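Nucleoporin NUP82 (Saccharomyces cerevisiae, PDB 3PBP) serves as a structural component of the nuclear pore complex, its N-terminal beta-propeller domain containing the region that interacts with NUP116. Local coordinates at residues I72-F83 against K129-D139. The protein carries 1 engineered substitution. Residues are numbered along the deposited sequence; the frame is centred on the assembly and turned at random.
Sequences ISSTSGDLLCLF and KVLFHPKSYRD
Strand 79-83, on which L79, C81 and F83 face V130 and F132 of strand 129-132, runs nearly antiparallel to it (172° between their directions), but at 8.8 Å between axes the two are joined by side chains rather than by backbone hydrogen bonds. F132 is the main wedge. Its flat ring enters beside the 72-83 hairpin, with S74 CB over one face, 4.0 Å from the ring centroid; a small serine suits this spot because the backbone can come close to the aromatic. F132 CZ reaches L79 CB at 3.7 Å and also meets C81 CB, aliphatic partners for its far end. Further along, V130 sets CG2 over the centre of the F83 ring, 3.6 Å from the centroid, a CH-pi contact for which a compact branched residue is well shaped. Its other branch, CG1, meets C81 SG at 3.8 Å; the sulfur gets there by lying anti to its own backbone N (chi1 -175°). I72 adds its CD1 methyl beside V130 and F132.

At the hairpin tip the contact turns polar. S74 to G77 form a type I turn, and glycine suits the positive phi at G77. S76 OG accepts from D78 N, making an ST turn, and donates to D139 OD2 (2.5 Å) on the syn side of the carboxylate, 27° out of its plane. S74 OG accepts from L79 N at 3.2 Å, bracing the turn from within.

The arrangement is that of adjacent blades in a beta-propeller: 70-73 and 127-132 are each the first strand of a four-stranded antiparallel blade. I88 of strand 87-92 packs against C81, F83 and V130, while V144 and I142 of strand 141-146 back V130 and F132.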
# COMPACT_ATOMS: atom_id res chain seq x y z
N ILE A 72 -11.07 -8.78 -11.47
CA ILE A 72 -10.30 -9.63 -10.58
C ILE A 72 -11.25 -10.54 -9.85
O ILE A 72 -12.45 -10.28 -9.78
CB ILE A 72 -9.51 -8.80 -9.54
CG1 ILE A 72 -10.46 -7.90 -8.76
CG2 ILE A 72 -8.47 -7.95 -10.24
CD1 ILE A 72 -9.82 -7.15 -7.64
N SER A 73 -10.71 -11.61 -9.29
CA SER A 73 -11.52 -12.59 -8.57
C SER A 73 -11.08 -12.71 -7.13
O SER A 73 -9.90 -12.54 -6.82
CB SER A 73 -11.40 -13.95 -9.25
OG SER A 73 -11.87 -14.99 -8.41
N SER A 74 -12.01 -12.98 -6.23
CA SER A 74 -11.63 -13.17 -4.84
C SER A 74 -10.95 -14.54 -4.82
O SER A 74 -11.29 -15.42 -5.62
CB SER A 74 -12.86 -13.16 -3.95
OG SER A 74 -13.69 -14.27 -4.22
N THR A 75 -9.98 -14.73 -3.93
CA THR A 75 -9.28 -16.02 -3.87
C THR A 75 -10.24 -17.17 -3.63
O THR A 75 -10.02 -18.27 -4.14
CB THR A 75 -8.22 -15.99 -2.77
OG1 THR A 75 -7.19 -15.07 -3.13
CG2 THR A 75 -7.60 -17.36 -2.58
N SER A 76 -11.28 -16.93 -2.84
CA SER A 76 -12.29 -17.95 -2.56
C SER A 76 -12.99 -18.34 -3.84
O SER A 76 -13.58 -19.41 -3.94
CB SER A 76 -13.33 -17.41 -1.60
OG SER A 76 -14.14 -16.47 -2.27
N GLY A 77 -12.96 -17.44 -4.83
CA GLY A 77 -13.60 -17.70 -6.11
C GLY A 77 -15.09 -17.47 -6.10
O GLY A 77 -15.78 -17.83 -7.04
N ASP A 78 -15.60 -16.83 -5.05
CA ASP A 78 -17.03 -16.60 -4.97
C ASP A 78 -17.46 -15.25 -5.55
O ASP A 78 -18.62 -15.05 -5.91
CB ASP A 78 -17.49 -16.74 -3.52
CG ASP A 78 -17.16 -18.11 -2.94
OD1 ASP A 78 -17.22 -19.12 -3.68
OD2 ASP A 78 -16.85 -18.18 -1.73
N LEU A 79 -16.51 -14.33 -5.65
CA LEU A 79 -16.82 -13.02 -6.17
C LEU A 79 -15.87 -12.52 -7.27
O LEU A 79 -14.67 -12.84 -7.29
CB LEU A 79 -16.83 -11.99 -5.04
CG LEU A 79 -17.80 -12.17 -3.90
CD1 LEU A 79 -17.72 -10.92 -3.01
CD2 LEU A 79 -19.19 -12.37 -4.44
N LEU A 80 -16.44 -11.72 -8.17
CA LEU A 80 -15.70 -11.09 -9.26
C LEU A 80 -15.89 -9.58 -9.08
O LEU A 80 -16.93 -9.11 -8.62
CB LEU A 80 -16.25 -11.52 -10.61
CG LEU A 80 -15.96 -12.95 -11.03
CD1 LEU A 80 -16.61 -13.18 -12.39
CD2 LEU A 80 -14.45 -13.22 -11.10
N CYS A 81 -14.85 -8.83 -9.42
CA CYS A 81 -14.91 -7.40 -9.32
C CYS A 81 -14.48 -6.84 -10.67
O CYS A 81 -13.34 -7.04 -11.10
CB CYS A 81 -13.97 -6.88 -8.24
SG CYS A 81 -14.12 -5.11 -7.99
N LEU A 82 -15.42 -6.19 -11.36
CA LEU A 82 -15.15 -5.61 -12.67
C LEU A 82 -15.16 -4.09 -12.50
O LEU A 82 -16.10 -3.52 -11.94
CB LEU A 82 -16.22 -6.07 -13.68
CG LEU A 82 -16.49 -7.58 -13.64
CD1 LEU A 82 -17.51 -7.85 -12.55
CD2 LEU A 82 -17.00 -8.09 -14.97
N PHE A 83 -14.09 -3.45 -12.97
CA PHE A 83 -13.98 -2.00 -12.81
C PHE A 83 -13.13 -1.30 -13.86
O PHE A 83 -12.33 -1.91 -14.57
CB PHE A 83 -13.40 -1.67 -11.44
CG PHE A 83 -11.96 -2.11 -11.26
CD1 PHE A 83 -11.66 -3.43 -10.94
CD2 PHE A 83 -10.91 -1.22 -11.46
CE1 PHE A 83 -10.32 -3.86 -10.80
CE2 PHE A 83 -9.58 -1.63 -11.34
CZ PHE A 83 -9.28 -2.95 -11.01
N LYS A 129 -6.67 1.41 -9.02
CA LYS A 129 -6.58 -0.02 -8.74
C LYS A 129 -7.56 -0.47 -7.66
O LYS A 129 -7.91 0.31 -6.76
CB LYS A 129 -5.16 -0.39 -8.31
CG LYS A 129 -4.93 -1.88 -8.31
CD LYS A 129 -3.53 -2.27 -7.91
CE LYS A 129 -3.35 -3.78 -8.10
NZ LYS A 129 -1.98 -4.29 -7.82
N VAL A 130 -8.00 -1.72 -7.77
CA VAL A 130 -8.94 -2.33 -6.82
C VAL A 130 -8.46 -3.71 -6.38
O VAL A 130 -7.98 -4.49 -7.19
CB VAL A 130 -10.34 -2.48 -7.42
CG1 VAL A 130 -11.27 -3.18 -6.42
CG2 VAL A 130 -10.89 -1.12 -7.80
N LEU A 131 -8.62 -4.00 -5.10
CA LEU A 131 -8.21 -5.29 -4.54
C LEU A 131 -9.22 -5.77 -3.52
O LEU A 131 -9.78 -4.96 -2.77
CB LEU A 131 -6.88 -5.16 -3.80
CG LEU A 131 -5.61 -4.84 -4.56
CD1 LEU A 131 -4.49 -4.67 -3.57
CD2 LEU A 131 -5.33 -5.96 -5.53
N PHE A 132 -9.45 -7.08 -3.46
CA PHE A 132 -10.34 -7.61 -2.43
C PHE A 132 -9.48 -7.67 -1.16
O PHE A 132 -8.27 -7.89 -1.23
CB PHE A 132 -10.76 -9.03 -2.76
CG PHE A 132 -11.97 -9.12 -3.61
CD1 PHE A 132 -13.22 -8.74 -3.11
CD2 PHE A 132 -11.87 -9.59 -4.91
CE1 PHE A 132 -14.36 -8.84 -3.91
CE2 PHE A 132 -13.00 -9.70 -5.72
CZ PHE A 132 -14.25 -9.32 -5.22
N HIS A 133 -10.08 -7.45 0.01
CA HIS A 133 -9.29 -7.55 1.23
C HIS A 133 -9.17 -9.06 1.42
O HIS A 133 -10.17 -9.77 1.48
CB HIS A 133 -10.00 -6.88 2.40
CG HIS A 133 -9.13 -6.73 3.61
ND1 HIS A 133 -8.67 -7.80 4.35
CD2 HIS A 133 -8.63 -5.62 4.21
CE1 HIS A 133 -7.93 -7.37 5.35
NE2 HIS A 133 -7.88 -6.05 5.29
N PRO A 134 -7.93 -9.57 1.51
CA PRO A 134 -7.66 -10.99 1.68
C PRO A 134 -8.32 -11.63 2.88
O PRO A 134 -8.58 -12.83 2.88
CB PRO A 134 -6.14 -11.05 1.78
CG PRO A 134 -5.68 -9.75 1.22
CD PRO A 134 -6.70 -8.79 1.71
N LYS A 135 -8.61 -10.86 3.92
CA LYS A 135 -9.20 -11.47 5.09
C LYS A 135 -10.53 -10.91 5.58
O LYS A 135 -10.75 -10.72 6.77
CB LYS A 135 -8.18 -11.48 6.23
CG LYS A 135 -7.15 -12.57 6.11
CD LYS A 135 -6.34 -12.63 7.38
CE LYS A 135 -5.64 -13.96 7.56
NZ LYS A 135 -4.88 -13.98 8.86
N SER A 136 -11.42 -10.64 4.64
CA SER A 136 -12.73 -10.13 5.00
C SER A 136 -13.68 -11.32 4.96
O SER A 136 -13.60 -12.18 4.08
CB SER A 136 -13.18 -9.04 4.03
OG SER A 136 -12.93 -9.43 2.69
N TYR A 137 -14.56 -11.40 5.94
CA TYR A 137 -15.53 -12.47 5.99
C TYR A 137 -16.44 -12.37 4.75
O TYR A 137 -16.93 -11.29 4.40
CB TYR A 137 -16.35 -12.35 7.28
CG TYR A 137 -17.44 -13.37 7.43
CD1 TYR A 137 -17.14 -14.72 7.59
CD2 TYR A 137 -18.78 -12.99 7.41
CE1 TYR A 137 -18.15 -15.66 7.73
CE2 TYR A 137 -19.79 -13.93 7.55
CZ TYR A 137 -19.47 -15.25 7.71
OH TYR A 137 -20.49 -16.17 7.83
N ARG A 138 -16.63 -13.49 4.07
CA ARG A 138 -17.45 -13.51 2.86
C ARG A 138 -16.95 -12.56 1.78
O ARG A 138 -17.74 -12.08 0.96
CB ARG A 138 -18.91 -13.20 3.20
CG ARG A 138 -19.54 -14.18 4.16
CD ARG A 138 -20.96 -14.52 3.74
NE ARG A 138 -21.87 -13.38 3.87
CZ ARG A 138 -22.82 -13.09 2.99
NH1 ARG A 138 -22.98 -13.84 1.90
NH2 ARG A 138 -23.61 -12.03 3.19
N ASP A 139 -15.65 -12.28 1.76
CA ASP A 139 -15.03 -11.40 0.76
C ASP A 139 -15.76 -10.08 0.62
O ASP A 139 -15.76 -9.49 -0.46
CB ASP A 139 -15.01 -12.08 -0.60
CG ASP A 139 -14.17 -13.34 -0.62
OD1 ASP A 139 -12.95 -13.25 -0.34
OD2 ASP A 139 -14.72 -14.43 -0.90